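Side-chain contacts in endoglucanase (Thermotoga maritima, PDB 2FVG), which probably works as a metal-dependent aminopeptidase of the M42 family, with two divalent metal cations bound per subunit: residues A[217-222]-A[324-329]; A[52-57]-A[334-339]; A[187-192]-A[328-333]. All blocks are in the same frame, centred on the assembly; numbering follows the deposited sequence.

Interaction 1 of 3, residues A[217-222]-A[324-329]; sequences IVVETT and KLIKVL
I326 reaches from the helix to both inward-facing residues of the strand, V219 and I217, chiefly through its CD1 methyl. The tight end is at V219, whose CG2 lies 3.6 Å from I326 CD1 and also touches the CG1 behind it. A chi2 of -54° bends I326 CD1 off the line of its chain, and the same carbon reaches I217 CG2 at 3.8 Å as the two isoleucines lie alongside, pointing opposite ways. One helical turn on, I217 CD1 rests 3.9 Å from L329 CB, a slightly wider fit. The strand and helix segments run nearly antiparallel, 173° apart, with axes 11.1 Å from each other, the layering of a helix on the central mixed sheet of the M42 catalytic domain. L175 and V178 of helix 166-180 pack against V219 and I326 respectively, whereas the looser, partly exposed flank of helix 316-332 carries K327, tied by NZ to S181 OG and G182 O. E220, a predicted zinc ligand, follows V219 directly in the strand and is bonded to H61. With no polar atom in the join itself, adhesion probably rests on close fit and exclusion of water, not on directional bonds.

Interaction 2 of 3, residues A[52-57]-A[334-339]; sequences SSKKLL and KIVEVV
V336 presents one methyl to K54 and the other to L56, and this fork carries most of the contact. Its apolar part is the CG2 branch: V336 CG2 sits 3.9 Å from L56 CB and touches L56 CD1 as well, the two side chains meeting at a slant. L56 holds its CG anti to the backbone N (chi1 172°), and its CD1 goes on to I335, where it comes 4.0 Å from CG2; here leucine and isoleucine meet nearly perpendicular. That I335 methyl is the branch lying between its own backbone N and carbonyl carbon.

The second kind of contact is aliphatic, but made by a charged residue. K54 runs extended beyond CG, and two of its methylenes straddle the same methyl: V336 CG1 is 3.7 Å from K54 CB and equally far from K54 CD. Strand 55-61 lies between the parallel strands 187-194 and 215-224 in the large central sheet, and helix 334-337 is the last short helix of the chain, laid across their starting ends. Y187 and C215 from those two neighbours also pack on V336, filling in around the fork.

Polar groups stay at the margin. K54 NZ passes beyond the valine to hydrogen-bond S340 OG, and that hydroxyl is also bonded to V336 O, so the chain's last residue links the lysine to the helix. Opposite charges face each other more loosely: K54 NZ and E337 OE2 are 6.6 Å apart, too far for a bond, though a weak mutual attraction is possible.

Interaction 3 of 3, residues A[187-192]-A[328-333]; sequences YDTYFV and VLVEEG
One ordered water is gripped by Y187 and T189 of the strand and by V330 of the helix. It accepts from Y187 N at 3.2 Å. Of its own two protons, one goes to V330 O at 2.8 Å. The other goes to T189 OG1, 3.0 Å from the water. This is where the C-terminal end of helix 316-332 lies over strand 187-194 in the sheet at the heart of this alpha/beta fold, and the water stands in for any direct hydrogen bond between them. T189 OG1 has a second task: it donates to Y187 O, two residues back in its own strand, at 2.7 Å, arriving tilted 28° from the carbonyl plane. Thus the hydroxyl gives its proton to the strand and takes one from the water.

Helix 316-332 ends just before G333, whose positive phi of 73° breaks it, and G333 at once serves as N-cap of helix 334-337. The Y187 ring is set by a chi1 of -63°, with CG beside the backbone N, and offers its edge to G333 CA, which lies in the ring plane. G333 O comes up obliquely, 3.6 Å from Y187 CE2. The fit is close: a beta carbon on G333 would stand only 2.8 Å from Y187 CE2, so the ring and the backbone turn both suit a residue without a side chain. At its far end Y187 OH is hydrogen-bonded to E337 OE2. Replacing Y187 with an alanine would probably open a gap beside G333 and leave the E337 carboxylate without this phenol partner.

One turn back along the helix, V330 packs on L56, V183 and P185, and its CG1, anti to the backbone N, lies 3.9 Å from T189 OG1.

In the fold
The three contacts line one face of a single sheet, covered by helix 316-332 and helix 334-337, which follows it directly. Interactions 2 and 3 are closest, with centres about 8 Å apart, and their strands are joined by a probable hydrogen bond from L56 N to D188 O (2.8 Å). Interactions 1 and 3 share V328 and L329, their centres about 10 Å apart. Interaction 1 meets interaction 2 where I217 CG1 packs on I335 CD1 at 3.7 Å. Interaction 1 alone approaches the predicted metal site: it contains E220, and the V219 side chain is about 8 Å from that of H61. The other two lie away from that site.

Interaction 1 of 3, residues A[217-222]-A[324-329]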
loop_
_atom_site.group_PDB
_atom_site.type_symbol
_atom_site.label_atom_id
_atom_site.label_comp_id
_atom_site.label_asym_id
_atom_site.label_seq_id
_atom_site.Cartn_x
_atom_site.Cartn_y
_atom_site.Cartn_z
ATOM N N ILE A 217 -4.998 -8.116 11.167
ATOM C CA ILE A 217 -3.662 -7.517 11.238
ATOM C C ILE A 217 -3.628 -6.642 9.998
ATOM O O ILE A 217 -3.838 -7.146 8.902
ATOM C CB ILE A 217 -2.549 -8.589 11.160
ATOM C CG1 ILE A 217 -2.538 -9.460 12.411
ATOM C CG2 ILE A 217 -1.150 -7.958 11.061
ATOM C CD1 ILE A 217 -1.601 -10.674 12.248
ATOM N N VAL A 218 -3.459 -5.329 10.160
ATOM C CA VAL A 218 -3.330 -4.432 9.014
ATOM C C VAL A 218 -1.823 -4.184 8.789
ATOM O O VAL A 218 -1.098 -3.818 9.712
ATOM C CB VAL A 218 -4.108 -3.096 9.251
ATOM C CG1 VAL A 218 -4.038 -2.233 8.033
ATOM C CG2 VAL A 218 -5.563 -3.395 9.590
ATOM N N VAL A 219 -1.345 -4.467 7.580
ATOM C CA VAL A 219 0.049 -4.266 7.192
ATOM C C VAL A 219 0.131 -2.965 6.393
ATOM O O VAL A 219 -0.402 -2.870 5.278
ATOM C CB VAL A 219 0.565 -5.454 6.367
ATOM C CG1 VAL A 219 2.040 -5.270 5.981
ATOM C CG2 VAL A 219 0.439 -6.768 7.206
ATOM N N GLU A 220 0.746 -1.949 6.993
ATOM C CA GLU A 220 0.900 -0.660 6.343
ATOM C C GLU A 220 2.363 -0.261 6.225
ATOM O O GLU A 220 3.278 -1.004 6.650
ATOM C CB GLU A 220 0.129 0.411 7.108
ATOM C CG GLU A 220 -1.379 0.201 7.032
ATOM C CD GLU A 220 -2.187 1.300 7.686
ATOM O OE1 GLU A 220 -1.602 2.084 8.486
ATOM O OE2 GLU A 220 -3.418 1.371 7.404
ATOM N N THR A 221 2.564 0.887 5.602
ATOM C CA THR A 221 3.853 1.525 5.447
ATOM C C THR A 221 3.646 2.898 6.083
ATOM O O THR A 221 2.602 3.528 5.885
ATOM C CB THR A 221 4.275 1.594 3.971
ATOM O OG1 THR A 221 4.348 0.258 3.452
ATOM C CG2 THR A 221 5.665 2.222 3.829
ATOM N N THR A 222 4.569 3.313 6.944
ATOM C CA THR A 222 4.439 4.600 7.636
ATOM C C THR A 222 5.590 5.464 7.132
ATOM O O THR A 222 6.746 5.083 7.290
ATOM C CB THR A 222 4.459 4.428 9.191
ATOM O OG1 THR A 222 4.378 5.712 9.820
ATOM C CG2 THR A 222 5.740 3.719 9.675
ATOM N N LYS A 324 8.754 -11.587 8.322
ATOM C CA LYS A 324 8.977 -12.628 9.337
ATOM C C LYS A 324 7.904 -12.570 10.414
ATOM O O LYS A 324 7.327 -13.576 10.765
ATOM C CB LYS A 324 10.342 -12.494 10.012
ATOM C CG LYS A 324 11.548 -13.057 9.268
ATOM C CD LYS A 324 12.778 -12.950 10.180
ATOM C CE LYS A 324 14.066 -13.440 9.532
ATOM N NZ LYS A 324 14.518 -12.563 8.422
ATOM N N LEU A 325 7.651 -11.379 10.938
ATOM C CA LEU A 325 6.651 -11.165 11.987
ATOM C C LEU A 325 5.233 -11.580 11.577
ATOM O O LEU A 325 4.539 -12.222 12.346
ATOM C CB LEU A 325 6.665 -9.701 12.458
ATOM C CG LEU A 325 5.808 -9.309 13.659
ATOM C CD1 LEU A 325 6.094 -10.207 14.881
ATOM C CD2 LEU A 325 6.018 -7.845 13.999
ATOM N N ILE A 326 4.804 -11.202 10.383
ATOM C CA ILE A 326 3.491 -11.577 9.885
ATOM C C ILE A 326 3.414 -13.111 9.760
ATOM O O ILE A 326 2.416 -13.715 10.129
ATOM C CB ILE A 326 3.203 -10.951 8.479
ATOM C CG1 ILE A 326 3.147 -9.410 8.513
ATOM C CG2 ILE A 326 1.907 -11.490 7.898
ATOM C CD1 ILE A 326 2.181 -8.844 9.542
ATOM N N LYS A 327 4.473 -13.745 9.269
ATOM C CA LYS A 327 4.431 -15.184 9.078
ATOM C C LYS A 327 4.269 -15.937 10.410
ATOM O O LYS A 327 3.470 -16.871 10.498
ATOM C CB LYS A 327 5.647 -15.672 8.303
ATOM C CG LYS A 327 5.513 -17.096 7.873
ATOM C CD LYS A 327 6.745 -17.599 7.179
ATOM C CE LYS A 327 6.505 -19.026 6.743
ATOM N NZ LYS A 327 7.607 -19.564 5.906
ATOM N N VAL A 328 5.011 -15.515 11.433
ATOM C CA VAL A 328 4.928 -16.115 12.769
ATOM C C VAL A 328 3.564 -15.851 13.409
ATOM O O VAL A 328 2.982 -16.752 13.992
ATOM C CB VAL A 328 6.049 -15.637 13.714
ATOM C CG1 VAL A 328 6.017 -16.457 15.025
ATOM C CG2 VAL A 328 7.402 -15.813 13.051
ATOM N N LEU A 329 3.023 -14.640 13.266
ATOM C CA LEU A 329 1.689 -14.358 13.820
ATOM C C LEU A 329 0.619 -15.271 13.215
ATOM O O LEU A 329 -0.301 -15.711 13.917
ATOM C CB LEU A 329 1.310 -12.893 13.656
ATOM C CG LEU A 329 2.135 -11.952 14.528
ATOM C CD1 LEU A 329 1.958 -10.520 14.092
ATOM C CD2 LEU A 329 1.742 -12.139 15.981
#

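Interaction 2 of 3, residues A[52-57]-A[334-339]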
loop_
_atom_site.group_PDB
_atom_site.type_symbol
_atom_site.label_atom_id
_atom_site.label_comp_id
_atom_site.label_asym_id
_atom_site.label_seq_id
_atom_site.Cartn_x
_atom_site.Cartn_y
_atom_site.Cartn_z
ATOM N N SER A 52 -10.448 -24.289 11.408
ATOM C CA SER A 52 -11.366 -23.402 10.694
ATOM C C SER A 52 -12.476 -22.802 11.550
ATOM O O SER A 52 -13.425 -22.231 11.012
ATOM C CB SER A 52 -12.005 -24.145 9.521
ATOM O OG SER A 52 -11.113 -24.211 8.441
ATOM N N SER A 53 -12.369 -22.915 12.868
ATOM C CA SER A 53 -13.427 -22.402 13.752
ATOM C C SER A 53 -13.340 -20.896 13.956
ATOM O O SER A 53 -14.311 -20.278 14.426
ATOM C CB SER A 53 -13.377 -23.063 15.118
ATOM O OG SER A 53 -12.195 -22.700 15.791
ATOM N N LYS A 54 -12.165 -20.337 13.641
ATOM C CA LYS A 54 -11.885 -18.905 13.727
ATOM C C LYS A 54 -11.153 -18.471 12.459
ATOM O O LYS A 54 -10.541 -19.285 11.757
ATOM C CB LYS A 54 -11.072 -18.581 14.981
ATOM C CG LYS A 54 -11.781 -18.982 16.278
ATOM C CD LYS A 54 -10.845 -19.073 17.471
ATOM C CE LYS A 54 -11.596 -19.539 18.702
ATOM N NZ LYS A 54 -10.685 -19.768 19.861
ATOM N N LYS A 55 -11.242 -17.185 12.151
ATOM C CA LYS A 55 -10.634 -16.648 10.957
ATOM C C LYS A 55 -9.750 -15.448 11.289
ATOM O O LYS A 55 -10.128 -14.602 12.094
ATOM C CB LYS A 55 -11.737 -16.257 9.995
ATOM C CG LYS A 55 -12.503 -17.446 9.433
ATOM C CD LYS A 55 -13.889 -17.091 8.966
ATOM C CE LYS A 55 -14.804 -16.846 10.174
ATOM N NZ LYS A 55 -16.178 -16.546 9.711
ATOM N N LEU A 56 -8.561 -15.401 10.692
ATOM C CA LEU A 56 -7.669 -14.265 10.853
ATOM C C LEU A 56 -7.725 -13.518 9.540
ATOM O O LEU A 56 -7.707 -14.124 8.479
ATOM C CB LEU A 56 -6.239 -14.714 11.117
ATOM C CG LEU A 56 -5.101 -13.676 11.127
ATOM C CD1 LEU A 56 -5.190 -12.695 12.275
ATOM C CD2 LEU A 56 -3.772 -14.401 11.215
ATOM N N LEU A 57 -7.798 -12.205 9.616
ATOM C CA LEU A 57 -7.793 -11.363 8.414
ATOM C C LEU A 57 -6.487 -10.555 8.376
ATOM O O LEU A 57 -6.143 -9.894 9.352
ATOM C CB LEU A 57 -8.986 -10.422 8.472
ATOM C CG LEU A 57 -9.106 -9.243 7.501
ATOM C CD1 LEU A 57 -9.216 -9.703 6.091
ATOM C CD2 LEU A 57 -10.331 -8.409 7.860
ATOM N N LYS A 334 -1.666 -17.270 18.074
ATOM C CA LYS A 334 -1.829 -16.704 19.411
ATOM C C LYS A 334 -2.617 -15.399 19.372
ATOM O O LYS A 334 -3.365 -15.089 20.292
ATOM C CB LYS A 334 -0.459 -16.498 20.057
ATOM C CG LYS A 334 0.158 -17.827 20.548
ATOM C CD LYS A 334 1.578 -17.663 21.054
ATOM N N ILE A 335 -2.469 -14.657 18.283
ATOM C CA ILE A 335 -3.157 -13.398 18.131
ATOM C C ILE A 335 -4.670 -13.613 18.019
ATOM O O ILE A 335 -5.456 -12.764 18.422
ATOM C CB ILE A 335 -2.562 -12.578 16.955
ATOM C CG1 ILE A 335 -2.851 -11.088 17.156
ATOM C CG2 ILE A 335 -2.987 -13.157 15.573
ATOM C CD1 ILE A 335 -2.339 -10.187 16.046
ATOM N N VAL A 336 -5.071 -14.762 17.487
ATOM C CA VAL A 336 -6.481 -15.109 17.373
ATOM C C VAL A 336 -6.966 -15.629 18.726
ATOM O O VAL A 336 -8.028 -15.246 19.205
ATOM C CB VAL A 336 -6.733 -16.176 16.267
ATOM C CG1 VAL A 336 -8.127 -16.741 16.370
ATOM C CG2 VAL A 336 -6.482 -15.601 14.861
ATOM N N GLU A 337 -6.167 -16.481 19.351
ATOM C CA GLU A 337 -6.526 -17.062 20.635
ATOM C C GLU A 337 -6.701 -16.028 21.765
ATOM O O GLU A 337 -7.558 -16.213 22.627
ATOM C CB GLU A 337 -5.506 -18.144 21.010
ATOM C CG GLU A 337 -5.493 -19.295 20.004
ATOM C CD GLU A 337 -4.271 -20.197 20.110
ATOM O OE1 GLU A 337 -3.357 -19.903 20.911
ATOM O OE2 GLU A 337 -4.224 -21.215 19.379
ATOM N N VAL A 338 -5.930 -14.940 21.754
ATOM C CA VAL A 338 -6.032 -13.934 22.827
ATOM C C VAL A 338 -7.332 -13.101 22.857
ATOM O O VAL A 338 -7.629 -12.451 23.861
ATOM C CB VAL A 338 -4.787 -12.967 22.922
ATOM C CG1 VAL A 338 -3.526 -13.725 23.356
ATOM C CG2 VAL A 338 -4.560 -12.188 21.625
ATOM N N VAL A 339 -8.092 -13.109 21.772
ATOM C CA VAL A 339 -9.321 -12.320 21.712
ATOM C C VAL A 339 -10.567 -13.180 21.587
ATOM O O VAL A 339 -11.627 -12.692 21.191
ATOM C CB VAL A 339 -9.290 -11.263 20.574
ATOM C CG1 VAL A 339 -8.330 -10.135 20.930
ATOM C CG2 VAL A 339 -8.952 -11.894 19.222
#

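Interaction 3 of 3, residues A[187-192]-A[328-333]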
loop_
_atom_site.group_PDB
_atom_site.type_symbol
_atom_site.label_atom_id
_atom_site.label_comp_id
_atom_site.label_asym_id
_atom_site.label_seq_id
_atom_site.Cartn_x
_atom_site.Cartn_y
_atom_site.Cartn_z
ATOM N N TYR A 187 -5.105 -20.832 11.905
ATOM C CA TYR A 187 -6.528 -20.626 11.655
ATOM C C TYR A 187 -6.751 -20.133 10.228
ATOM O O TYR A 187 -5.854 -19.553 9.614
ATOM C CB TYR A 187 -7.117 -19.551 12.621
ATOM C CG TYR A 187 -7.046 -19.972 14.046
ATOM C CD1 TYR A 187 -8.004 -20.830 14.574
ATOM C CD2 TYR A 187 -5.979 -19.586 14.862
ATOM C CE1 TYR A 187 -7.928 -21.280 15.888
ATOM C CE2 TYR A 187 -5.888 -20.035 16.181
ATOM C CZ TYR A 187 -6.873 -20.878 16.686
ATOM O OH TYR A 187 -6.815 -21.344 17.982
ATOM N N ASP A 188 -7.955 -20.340 9.716
ATOM C CA ASP A 188 -8.281 -19.881 8.383
ATOM C C ASP A 188 -7.825 -18.452 8.275
ATOM O O ASP A 188 -8.246 -17.610 9.060
ATOM C CB ASP A 188 -9.778 -19.975 8.115
ATOM C CG ASP A 188 -10.235 -21.376 7.775
ATOM O OD1 ASP A 188 -9.449 -22.361 7.874
ATOM O OD2 ASP A 188 -11.419 -21.491 7.390
ATOM N N THR A 189 -6.945 -18.177 7.319
ATOM C CA THR A 189 -6.395 -16.833 7.203
ATOM C C THR A 189 -6.719 -16.240 5.859
ATOM O O THR A 189 -6.398 -16.819 4.847
ATOM C CB THR A 189 -4.864 -16.839 7.445
ATOM O OG1 THR A 189 -4.610 -17.307 8.770
ATOM C CG2 THR A 189 -4.273 -15.420 7.304
ATOM N N TYR A 190 -7.388 -15.100 5.861
ATOM C CA TYR A 190 -7.697 -14.388 4.623
ATOM C C TYR A 190 -6.680 -13.270 4.398
ATOM O O TYR A 190 -6.460 -12.435 5.274
ATOM C CB TYR A 190 -9.093 -13.780 4.685
ATOM C CG TYR A 190 -10.197 -14.811 4.722
ATOM C CD1 TYR A 190 -10.611 -15.376 5.921
ATOM C CD2 TYR A 190 -10.834 -15.211 3.549
ATOM C CE1 TYR A 190 -11.628 -16.333 5.947
ATOM C CE2 TYR A 190 -11.850 -16.155 3.568
ATOM C CZ TYR A 190 -12.241 -16.716 4.766
ATOM O OH TYR A 190 -13.248 -17.671 4.769
ATOM N N PHE A 191 -6.019 -13.301 3.252
ATOM C CA PHE A 191 -5.104 -12.242 2.860
ATOM C C PHE A 191 -5.918 -11.347 1.945
ATOM O O PHE A 191 -6.360 -11.765 0.874
ATOM C CB PHE A 191 -3.866 -12.810 2.168
ATOM C CG PHE A 191 -2.997 -13.608 3.082
ATOM C CD1 PHE A 191 -3.272 -14.941 3.338
ATOM C CD2 PHE A 191 -1.915 -13.008 3.736
ATOM C CE1 PHE A 191 -2.463 -15.676 4.206
ATOM C CE2 PHE A 191 -1.101 -13.734 4.591
ATOM C CZ PHE A 191 -1.373 -15.064 4.828
ATOM N N VAL A 192 -6.150 -10.118 2.376
ATOM C CA VAL A 192 -6.987 -9.212 1.595
ATOM C C VAL A 192 -6.194 -8.033 1.030
ATOM O O VAL A 192 -5.413 -7.412 1.743
ATOM C CB VAL A 192 -8.226 -8.763 2.427
ATOM C CG1 VAL A 192 -9.169 -7.860 1.587
ATOM C CG2 VAL A 192 -9.010 -10.004 2.888
ATOM N N VAL A 328 5.011 -15.515 11.433
ATOM C CA VAL A 328 4.928 -16.115 12.769
ATOM C C VAL A 328 3.564 -15.851 13.409
ATOM O O VAL A 328 2.982 -16.752 13.992
ATOM C CB VAL A 328 6.049 -15.637 13.714
ATOM C CG1 VAL A 328 6.017 -16.457 15.025
ATOM C CG2 VAL A 328 7.402 -15.813 13.051
ATOM N N LEU A 329 3.023 -14.640 13.266
ATOM C CA LEU A 329 1.689 -14.358 13.820
ATOM C C LEU A 329 0.619 -15.271 13.215
ATOM O O LEU A 329 -0.301 -15.711 13.917
ATOM C CB LEU A 329 1.310 -12.893 13.656
ATOM C CG LEU A 329 2.135 -11.952 14.528
ATOM C CD1 LEU A 329 1.958 -10.520 14.092
ATOM C CD2 LEU A 329 1.742 -12.139 15.981
ATOM N N VAL A 330 0.767 -15.550 11.917
ATOM C CA VAL A 330 -0.137 -16.410 11.171
ATOM C C VAL A 330 -0.001 -17.906 11.536
ATOM O O VAL A 330 -0.993 -18.603 11.718
ATOM C CB VAL A 330 0.037 -16.180 9.666
ATOM C CG1 VAL A 330 -0.666 -17.270 8.835
ATOM C CG2 VAL A 330 -0.507 -14.806 9.308
ATOM N N GLU A 331 1.227 -18.381 11.663
ATOM C CA GLU A 331 1.456 -19.774 11.950
ATOM C C GLU A 331 1.142 -20.164 13.376
ATOM O O GLU A 331 0.666 -21.257 13.602
ATOM C CB GLU A 331 2.868 -20.198 11.532
ATOM C CG GLU A 331 3.062 -20.093 10.025
ATOM C CD GLU A 331 4.265 -20.850 9.537
ATOM O OE1 GLU A 331 5.292 -20.818 10.243
ATOM O OE2 GLU A 331 4.192 -21.466 8.447
ATOM N N GLU A 332 1.372 -19.266 14.327
ATOM C CA GLU A 332 1.122 -19.559 15.741
ATOM C C GLU A 332 -0.338 -19.395 16.149
ATOM O O GLU A 332 -0.835 -20.154 16.981
ATOM C CB GLU A 332 2.011 -18.710 16.651
ATOM C CG GLU A 332 3.489 -19.020 16.540
ATOM C CD GLU A 332 4.333 -18.285 17.571
ATOM O OE1 GLU A 332 3.771 -17.575 18.436
ATOM O OE2 GLU A 332 5.575 -18.425 17.514
ATOM N N GLY A 333 -1.016 -18.391 15.598
ATOM C CA GLY A 333 -2.422 -18.162 15.926
ATOM C C GLY A 333 -2.709 -17.598 17.320
ATOM O O GLY A 333 -3.859 -17.447 17.702
HETATM O O HOH W 1 -3.700 -17.977 11.584
#